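Local coordinates for putative branched chain amino acid ABC transporter, periplasmic amino acid-binding protein (Brucella ovis, PDB 4XFK), which forms part of an amino-acid transport system, probably as the periplasmic protein that captures branched-chain amino acids, at residues A[304-309]-A[328-334]; A[108-112]-A[322-326]; A[169-173]-A[189-193]. The protein carries 1 engineered substitution. All coordinates share one frame; numbering follows the deposited sequence.

Interactions 1 and 2 adjoin: their centres lie 13 Å apart, they share helix 322-331, and Phe306 CE1 of interaction 1 packs at 3.8 Å on Ile325 CG2 of interaction 2. Along the chain their segments alternate, so the two contacts interlock. Interaction 3 stands apart, its centre 34 Å from that of interaction 1 and on the opposite side of the chain's centre, although both reach the same mixed sheet; in sequence it is nested within the loop closed by interaction 2. None belongs to the sodium site made by Tyr31, Gly85 and Gly116: Ile329, Ala326 and, in interaction 3, Gly169 stay about 12, 13 and 12 Å from a bound sodium ion.

Interaction 1 of 3, residues A[304-309]-A[328-334]; sequences QLFGEA and AIENASV
Leu305 reaches over the turn that follows helix 322-331: its CD1 lies 3.5 Å from Ala332 O and also touches Ala332 CB. With chi1 at -175° the isobutyl group swings beside its own carbonyl carbon, and this brings CD1 to the turn. Val334 answers from the strand, its CG1 resting 3.8 Å from Leu305 CA. One helical turn on, Ala309 is small enough for close approach. Its CB meets Ile329 CG1 at 3.6 Å, and its O sits 3.4 Å from Ala328 CB. Ile329 continues past it to place CD1 at the edge of the Phe306 ring, near the ring plane and 4.0 Å from CD1 of Phe306. The contact thus packs helix 296-312 against the point where helix 322-331 gives way to strand 333-336, within the periplasmic binding protein fold. On the more open flank chi1 of Glu308 (170°) brings its CG to Ser333 O, and a bend at chi2 (70°) then turns the carboxylate. A water links the two segments, donating to Glu308 OE2 at 2.8 Å and accepting from Ser333 N at 3.0 Å. Asn312 ND2 gives that same OE2 a second, weak hydrogen bond. Farther out, Val334 is paired by backbone hydrogen bonds with Tyr341 of strand 339-343; Tyr341 and Met343 of that strand also touch Leu305. Phe306 and Ile329 both lean on Leu113 of strand 111-114.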
loop_
_atom_site.group_PDB
_atom_site.type_symbol
_atom_site.label_atom_id
_atom_site.label_comp_id
_atom_site.label_asym_id
_atom_site.label_seq_id
_atom_site.Cartn_x
_atom_site.Cartn_y
_atom_site.Cartn_z
ATOM N N GLN A 304 2.376 -1.097 -13.514
ATOM C CA GLN A 304 3.269 -0.607 -14.564
ATOM C C GLN A 304 4.554 -1.429 -14.622
ATOM O O GLN A 304 5.023 -1.768 -15.708
ATOM C CB GLN A 304 3.578 0.884 -14.397
ATOM C CG GLN A 304 2.370 1.759 -14.662
ATOM C CD GLN A 304 2.675 3.244 -14.630
ATOM O OE1 GLN A 304 3.800 3.653 -14.351
ATOM N NE2 GLN A 304 1.664 4.064 -14.917
ATOM N N LEU A 305 5.120 -1.769 -13.469
ATOM C CA LEU A 305 6.293 -2.632 -13.466
ATOM C C LEU A 305 5.939 -4.014 -14.003
ATOM O O LEU A 305 6.687 -4.586 -14.791
ATOM C CB LEU A 305 6.902 -2.740 -12.064
ATOM C CG LEU A 305 8.203 -3.544 -12.023
ATOM C CD1 LEU A 305 9.292 -2.855 -12.832
ATOM C CD2 LEU A 305 8.668 -3.759 -10.597
ATOM N N PHE A 306 4.797 -4.547 -13.576
ATOM C CA PHE A 306 4.296 -5.815 -14.084
ATOM C C PHE A 306 4.137 -5.777 -15.604
ATOM O O PHE A 306 4.547 -6.706 -16.299
ATOM C CB PHE A 306 2.970 -6.151 -13.397
ATOM C CG PHE A 306 2.300 -7.381 -13.932
ATOM C CD1 PHE A 306 2.875 -8.639 -13.779
ATOM C CD2 PHE A 306 1.091 -7.283 -14.601
ATOM C CE1 PHE A 306 2.252 -9.767 -14.282
ATOM C CE2 PHE A 306 0.465 -8.409 -15.091
ATOM C CZ PHE A 306 1.046 -9.646 -14.933
ATOM N N GLY A 307 3.567 -4.697 -16.128
ATOM C CA GLY A 307 3.404 -4.562 -17.564
ATOM C C GLY A 307 4.731 -4.540 -18.297
ATOM O O GLY A 307 4.865 -5.081 -19.400
ATOM N N GLU A 308 5.729 -3.917 -17.683
ATOM C CA GLU A 308 7.062 -3.896 -18.257
ATOM C C GLU A 308 7.645 -5.310 -18.295
ATOM O O GLU A 308 8.239 -5.712 -19.294
ATOM C CB GLU A 308 7.959 -2.935 -17.480
ATOM C CG GLU A 308 9.436 -3.010 -17.838
ATOM C CD GLU A 308 9.759 -2.461 -19.212
ATOM O OE1 GLU A 308 8.882 -1.820 -19.837
ATOM O OE2 GLU A 308 10.904 -2.681 -19.669
ATOM N N ALA A 309 7.457 -6.065 -17.214
ATOM C CA ALA A 309 7.865 -7.466 -17.177
ATOM C C ALA A 309 7.231 -8.264 -18.315
ATOM O O ALA A 309 7.906 -9.043 -18.988
ATOM C CB ALA A 309 7.494 -8.084 -15.846
ATOM N N ALA A 328 10.933 -12.140 -15.107
ATOM C CA ALA A 328 10.871 -10.859 -15.800
ATOM C C ALA A 328 10.551 -9.714 -14.826
ATOM O O ALA A 328 11.076 -8.612 -14.977
ATOM C CB ALA A 328 9.860 -10.902 -16.941
ATOM N N ILE A 329 9.719 -9.963 -13.814
ATOM C CA ILE A 329 9.440 -8.923 -12.825
ATOM C C ILE A 329 10.719 -8.589 -12.057
ATOM O O ILE A 329 11.044 -7.424 -11.866
ATOM C CB ILE A 329 8.327 -9.321 -11.835
ATOM C CG1 ILE A 329 7.001 -9.557 -12.562
ATOM C CG2 ILE A 329 8.146 -8.220 -10.780
ATOM C CD1 ILE A 329 5.952 -10.234 -11.686
ATOM N N GLU A 330 11.452 -9.617 -11.638
ATOM C CA GLU A 330 12.728 -9.404 -10.955
ATOM C C GLU A 330 13.679 -8.537 -11.767
ATOM O O GLU A 330 14.422 -7.724 -11.205
ATOM C CB GLU A 330 13.416 -10.736 -10.659
ATOM C CG GLU A 330 12.730 -11.580 -9.605
ATOM C CD GLU A 330 13.543 -12.804 -9.228
ATOM O OE1 GLU A 330 14.323 -13.295 -10.072
ATOM O OE2 GLU A 330 13.426 -13.267 -8.080
ATOM N N ASN A 331 13.673 -8.737 -13.084
ATOM C CA ASN A 331 14.627 -8.082 -13.972
ATOM C C ASN A 331 14.151 -6.734 -14.502
ATOM O O ASN A 331 14.914 -6.020 -15.150
ATOM C CB ASN A 331 14.934 -8.980 -15.173
ATOM C CG ASN A 331 15.534 -10.314 -14.784
ATOM O OD1 ASN A 331 16.149 -10.448 -13.736
ATOM N ND2 ASN A 331 15.369 -11.309 -15.650
ATOM N N ALA A 332 12.896 -6.390 -14.246
ATOM C CA ALA A 332 12.280 -5.230 -14.881
ATOM C C ALA A 332 12.512 -3.930 -14.127
ATOM O O ALA A 332 12.634 -3.913 -12.901
ATOM C CB ALA A 332 10.785 -5.461 -15.043
ATOM N N SER A 333 12.552 -2.836 -14.873
ATOM C CA SER A 333 12.526 -1.510 -14.273
ATOM C C SER A 333 11.692 -0.616 -15.171
ATOM O O SER A 333 11.685 -0.778 -16.395
ATOM C CB SER A 333 13.935 -0.937 -14.103
ATOM O OG SER A 333 14.528 -0.717 -15.367
ATOM N N VAL A 334 10.968 0.314 -14.560
ATOM C CA VAL A 334 10.100 1.197 -15.328
ATOM C C VAL A 334 10.127 2.606 -14.753
ATOM O O VAL A 334 10.255 2.785 -13.539
ATOM C CB VAL A 334 8.656 0.620 -15.415
ATOM C CG1 VAL A 334 7.943 0.685 -14.062
ATOM C CG2 VAL A 334 7.852 1.309 -16.498
HETATM O O HOH W 1 12.835 -3.434 -17.848
#

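Interaction 2 of 3, residues A[108-112]-A[322-326]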
loop_
_atom_site.group_PDB
_atom_site.type_symbol
_atom_site.label_atom_id
_atom_site.label_comp_id
_atom_site.label_asym_id
_atom_site.label_seq_id
_atom_site.Cartn_x
_atom_site.Cartn_y
_atom_site.Cartn_z
ATOM N N LYS A 108 2.892 -25.302 -12.959
ATOM C CA LYS A 108 1.602 -24.637 -13.102
ATOM C C LYS A 108 1.396 -23.628 -11.977
ATOM O O LYS A 108 0.278 -23.419 -11.512
ATOM C CB LYS A 108 0.464 -25.655 -13.068
ATOM N N GLU A 109 2.481 -22.993 -11.552
ATOM C CA GLU A 109 2.442 -22.091 -10.409
ATOM C C GLU A 109 1.592 -20.842 -10.647
ATOM O O GLU A 109 1.464 -20.355 -11.773
ATOM C CB GLU A 109 3.865 -21.700 -9.998
ATOM C CG GLU A 109 4.692 -22.859 -9.451
ATOM C CD GLU A 109 5.447 -23.634 -10.524
ATOM O OE1 GLU A 109 5.205 -23.407 -11.729
ATOM O OE2 GLU A 109 6.298 -24.473 -10.149
ATOM N N VAL A 110 1.016 -20.336 -9.560
ATOM C CA VAL A 110 0.207 -19.125 -9.568
ATOM C C VAL A 110 0.995 -17.997 -8.904
ATOM O O VAL A 110 1.692 -18.219 -7.905
ATOM C CB VAL A 110 -1.131 -19.384 -8.826
ATOM C CG1 VAL A 110 -1.908 -18.096 -8.574
ATOM C CG2 VAL A 110 -1.980 -20.395 -9.601
ATOM N N LEU A 111 0.914 -16.801 -9.481
ATOM C CA LEU A 111 1.566 -15.621 -8.921
ATOM C C LEU A 111 0.626 -14.825 -8.034
ATOM O O LEU A 111 -0.547 -14.665 -8.354
ATOM C CB LEU A 111 2.043 -14.695 -10.038
ATOM C CG LEU A 111 3.344 -15.030 -10.747
ATOM C CD1 LEU A 111 3.408 -14.321 -12.084
ATOM C CD2 LEU A 111 4.513 -14.630 -9.856
ATOM N N TYR A 112 1.154 -14.308 -6.929
ATOM C CA TYR A 112 0.406 -13.375 -6.098
ATOM C C TYR A 112 1.083 -12.001 -6.211
ATOM O O TYR A 112 2.207 -11.802 -5.734
ATOM C CB TYR A 112 0.345 -13.874 -4.649
ATOM C CG TYR A 112 -0.220 -12.902 -3.631
ATOM C CD1 TYR A 112 -1.182 -11.948 -3.980
ATOM C CD2 TYR A 112 0.211 -12.949 -2.307
ATOM C CE1 TYR A 112 -1.676 -11.059 -3.030
ATOM C CE2 TYR A 112 -0.273 -12.075 -1.371
ATOM C CZ TYR A 112 -1.209 -11.136 -1.729
ATOM O OH TYR A 112 -1.663 -10.273 -0.766
ATOM N N THR A 322 4.331 -18.746 -15.676
ATOM C CA THR A 322 4.405 -17.798 -14.577
ATOM C C THR A 322 5.808 -17.682 -13.985
ATOM O O THR A 322 6.130 -16.672 -13.384
ATOM C CB THR A 322 3.408 -18.140 -13.473
ATOM O OG1 THR A 322 3.573 -19.513 -13.117
ATOM C CG2 THR A 322 1.975 -17.916 -13.947
ATOM N N THR A 323 6.642 -18.707 -14.140
ATOM C CA THR A 323 8.020 -18.599 -13.678
ATOM C C THR A 323 8.772 -17.593 -14.536
ATOM O O THR A 323 9.513 -16.762 -14.019
ATOM C CB THR A 323 8.737 -19.956 -13.673
ATOM O OG1 THR A 323 7.978 -20.859 -12.866
ATOM C CG2 THR A 323 10.147 -19.817 -13.094
ATOM N N ASP A 324 8.555 -17.645 -15.847
ATOM C CA ASP A 324 9.158 -16.668 -16.746
ATOM C C ASP A 324 8.657 -15.262 -16.435
ATOM O O ASP A 324 9.431 -14.309 -16.462
ATOM C CB ASP A 324 8.904 -17.025 -18.215
ATOM C CG ASP A 324 9.628 -18.285 -18.646
ATOM O OD1 ASP A 324 10.640 -18.644 -18.002
ATOM O OD2 ASP A 324 9.186 -18.911 -19.631
ATOM N N ILE A 325 7.371 -15.126 -16.119
ATOM C CA ILE A 325 6.843 -13.818 -15.742
ATOM C C ILE A 325 7.510 -13.332 -14.449
ATOM O O ILE A 325 7.944 -12.184 -14.364
ATOM C CB ILE A 325 5.303 -13.833 -15.600
ATOM C CG1 ILE A 325 4.651 -14.065 -16.971
ATOM C CG2 ILE A 325 4.800 -12.528 -14.977
ATOM C CD1 ILE A 325 3.156 -14.345 -16.912
ATOM N N ALA A 326 7.634 -14.222 -13.471
ATOM C CA ALA A 326 8.264 -13.872 -12.202
ATOM C C ALA A 326 9.701 -13.382 -12.392
ATOM O O ALA A 326 10.104 -12.364 -11.825
ATOM C CB ALA A 326 8.235 -15.062 -11.253
HETATM O O HOH W 2 5.538 -21.752 -13.758
#
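The start of helix 322-331 is fastened here to the approach of strand 111-114, one of the five strands of the parallel sheet. The direct bond is Thr322 OG1 to Glu109 O, at 2.6 Å. Its donor stands 48° out of the carbonyl plane, so it meets the oxygen from above. Thr322 achieves this with OG1 between its backbone N and carbonyl carbon (chi1 51°), the hydroxyl turned toward the incoming chain. A water reinforces the join: it donates to Glu109 OE1 at 2.6 Å and to Thr322 OG1 at 3.0 Å, and is also hydrogen-bonded to Thr323 OG1 at 2.7 Å. Thr322 OG1 therefore both gives and receives a hydrogen bond. The other carboxylate oxygen, Glu109 OE2, takes a bond from Gly107 N, so both ends of the group are held, while Thr323 OG1 has a further partner in Tyr130 OH. Below this polar layer the contact turns apolar. Leu111 runs alongside Thr322, the two side chains pointing opposite ways, and splits its methyls between two helix residues: CD1 lies 3.7 Å from Ile325 CG2, and CD2 lies 4.0 Å from Ala326 CB. Around the pair, strand 111-114 is flanked in the sheet by strands 81-84 and 131-133; Phe132 of the latter touches Leu111 and Ala326, and helix 296-312 meets Ile325 through Phe306 and Leu310.

Interaction 3 of 3, residues A[169-173]-A[189-193]; sequences GVDVE and DKTLH
Helix segment 169-173 and strand segment 189-193 run almost antiparallel, at 172°, with their axes 9.6 Å apart at closest approach. This is the helix-to-strand packing of a beta-alpha-beta unit, in which helix 167-184 connects strand 158-164 to its parallel neighbour 186-193. Glu173 has the largest share of the contact, closely followed by Leu192. Its CG is anti to the backbone N (chi1 -178°) and the chain stays extended beyond it, which projects the carboxylate from the helix onto the strand. There the side chains of Glu173 and Lys190 cross at about a right angle, Glu173 CD lying 3.7 Å from Lys190 CD. Glu173 OE1 also rests 3.6 Å from Leu192 CG. Leu192 turns its CD1 to Val170 CG2, while its CD2 approaches the backbone oxygen of Gly169; Asn165, in the loop between the first strand and the helix, touches both Val170 and Leu192. Two waters supply polar links. One lies 2.6 Å from Glu173 OE1 and 2.8 Å from Thr191 O, in position to donate to each, although it has more acceptors nearby than protons to give. The other donates to Glu173 OE2 at 2.7 Å; its distance to Lys190 NZ, 2.5 Å, is unusually short, which leaves the bridge to the lysine doubtful. Glu173 OE2 and Lys190 NZ themselves remain 4.4 Å apart, too far for a salt bridge. The opposite charges thus appear to be joined through water, and their direct attraction is probably weakened by solvent at this surface, leaving the lysine methylenes and Leu192 to make the close contacts with the carboxylate.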
loop_
_atom_site.group_PDB
_atom_site.type_symbol
_atom_site.label_atom_id
_atom_site.label_comp_id
_atom_site.label_asym_id
_atom_site.label_seq_id
_atom_site.Cartn_x
_atom_site.Cartn_y
_atom_site.Cartn_z
ATOM N N GLY A 169 -0.754 -3.412 12.345
ATOM C CA GLY A 169 -0.621 -2.426 13.400
ATOM C C GLY A 169 0.481 -2.753 14.387
ATOM O O GLY A 169 1.170 -1.860 14.888
ATOM N N VAL A 170 0.643 -4.037 14.679
ATOM C CA VAL A 170 1.732 -4.497 15.524
ATOM C C VAL A 170 3.073 -4.154 14.873
ATOM O O VAL A 170 3.985 -3.681 15.547
ATOM C CB VAL A 170 1.590 -6.006 15.780
ATOM C CG1 VAL A 170 2.854 -6.587 16.412
ATOM C CG2 VAL A 170 0.373 -6.257 16.663
ATOM N N ASP A 171 3.179 -4.363 13.561
ATOM C CA ASP A 171 4.413 -4.025 12.861
ATOM C C ASP A 171 4.700 -2.525 12.898
ATOM O O ASP A 171 5.862 -2.112 13.019
ATOM C CB ASP A 171 4.366 -4.484 11.400
ATOM C CG ASP A 171 4.504 -5.984 11.236
ATOM O OD1 ASP A 171 4.976 -6.667 12.164
ATOM O OD2 ASP A 171 4.156 -6.479 10.147
ATOM N N VAL A 172 3.659 -1.700 12.781
ATOM C CA VAL A 172 3.862 -0.259 12.880
ATOM C C VAL A 172 4.381 0.109 14.270
ATOM O O VAL A 172 5.372 0.834 14.399
ATOM C CB VAL A 172 2.580 0.553 12.549
ATOM C CG1 VAL A 172 2.810 2.039 12.831
ATOM C CG2 VAL A 172 2.169 0.334 11.093
ATOM N N GLU A 173 3.715 -0.381 15.307
ATOM C CA GLU A 173 4.182 -0.099 16.658
ATOM C C GLU A 173 5.634 -0.531 16.853
ATOM O O GLU A 173 6.453 0.227 17.381
ATOM C CB GLU A 173 3.308 -0.784 17.705
ATOM C CG GLU A 173 3.755 -0.451 19.130
ATOM C CD GLU A 173 2.946 -1.156 20.193
ATOM O OE1 GLU A 173 1.805 -0.730 20.454
ATOM O OE2 GLU A 173 3.465 -2.125 20.786
ATOM N N ASP A 189 3.864 6.762 25.299
ATOM C CA ASP A 189 2.812 5.803 25.572
ATOM C C ASP A 189 2.384 5.203 24.245
ATOM O O ASP A 189 2.681 5.754 23.185
ATOM C CB ASP A 189 1.641 6.492 26.288
ATOM C CG ASP A 189 0.754 5.520 27.041
ATOM O OD1 ASP A 189 1.077 4.314 27.082
ATOM O OD2 ASP A 189 -0.268 5.971 27.609
ATOM N N LYS A 190 1.727 4.054 24.303
ATOM C CA LYS A 190 1.291 3.379 23.091
ATOM C C LYS A 190 0.055 2.535 23.344
ATOM O O LYS A 190 -0.209 2.121 24.475
ATOM C CB LYS A 190 2.422 2.530 22.503
ATOM C CG LYS A 190 2.921 1.426 23.412
ATOM C CD LYS A 190 4.277 0.910 22.953
ATOM C CE LYS A 190 4.920 0.044 24.023
ATOM N NZ LYS A 190 6.293 -0.388 23.632
ATOM N N THR A 191 -0.696 2.288 22.278
ATOM C CA THR A 191 -1.962 1.578 22.345
ATOM C C THR A 191 -2.150 0.714 21.110
ATOM O O THR A 191 -1.883 1.158 19.993
ATOM C CB THR A 191 -3.138 2.575 22.341
ATOM O OG1 THR A 191 -3.159 3.289 23.577
ATOM C CG2 THR A 191 -4.480 1.866 22.126
ATOM N N LEU A 192 -2.609 -0.515 21.319
ATOM C CA LEU A 192 -3.183 -1.323 20.255
ATOM C C LEU A 192 -4.653 -1.528 20.583
ATOM O O LEU A 192 -4.995 -1.922 21.703
ATOM C CB LEU A 192 -2.501 -2.681 20.175
ATOM C CG LEU A 192 -1.048 -2.745 19.721
ATOM C CD1 LEU A 192 -0.571 -4.187 19.805
ATOM C CD2 LEU A 192 -0.897 -2.218 18.307
ATOM N N HIS A 193 -5.521 -1.289 19.611
ATOM C CA HIS A 193 -6.951 -1.388 19.854
ATOM C C HIS A 193 -7.627 -2.346 18.880
ATOM O O HIS A 193 -7.043 -2.753 17.873
ATOM C CB HIS A 193 -7.605 0.001 19.805
ATOM C CG HIS A 193 -7.393 0.727 18.511
ATOM N ND1 HIS A 193 -8.035 0.372 17.343
ATOM C CD2 HIS A 193 -6.608 1.789 18.198
ATOM C CE1 HIS A 193 -7.657 1.185 16.372
ATOM N NE2 HIS A 193 -6.790 2.052 16.861
HETATM O O HOH W 3 0.761 1.196 18.982
HETATM O O HOH W 4 6.068 -1.834 21.590
#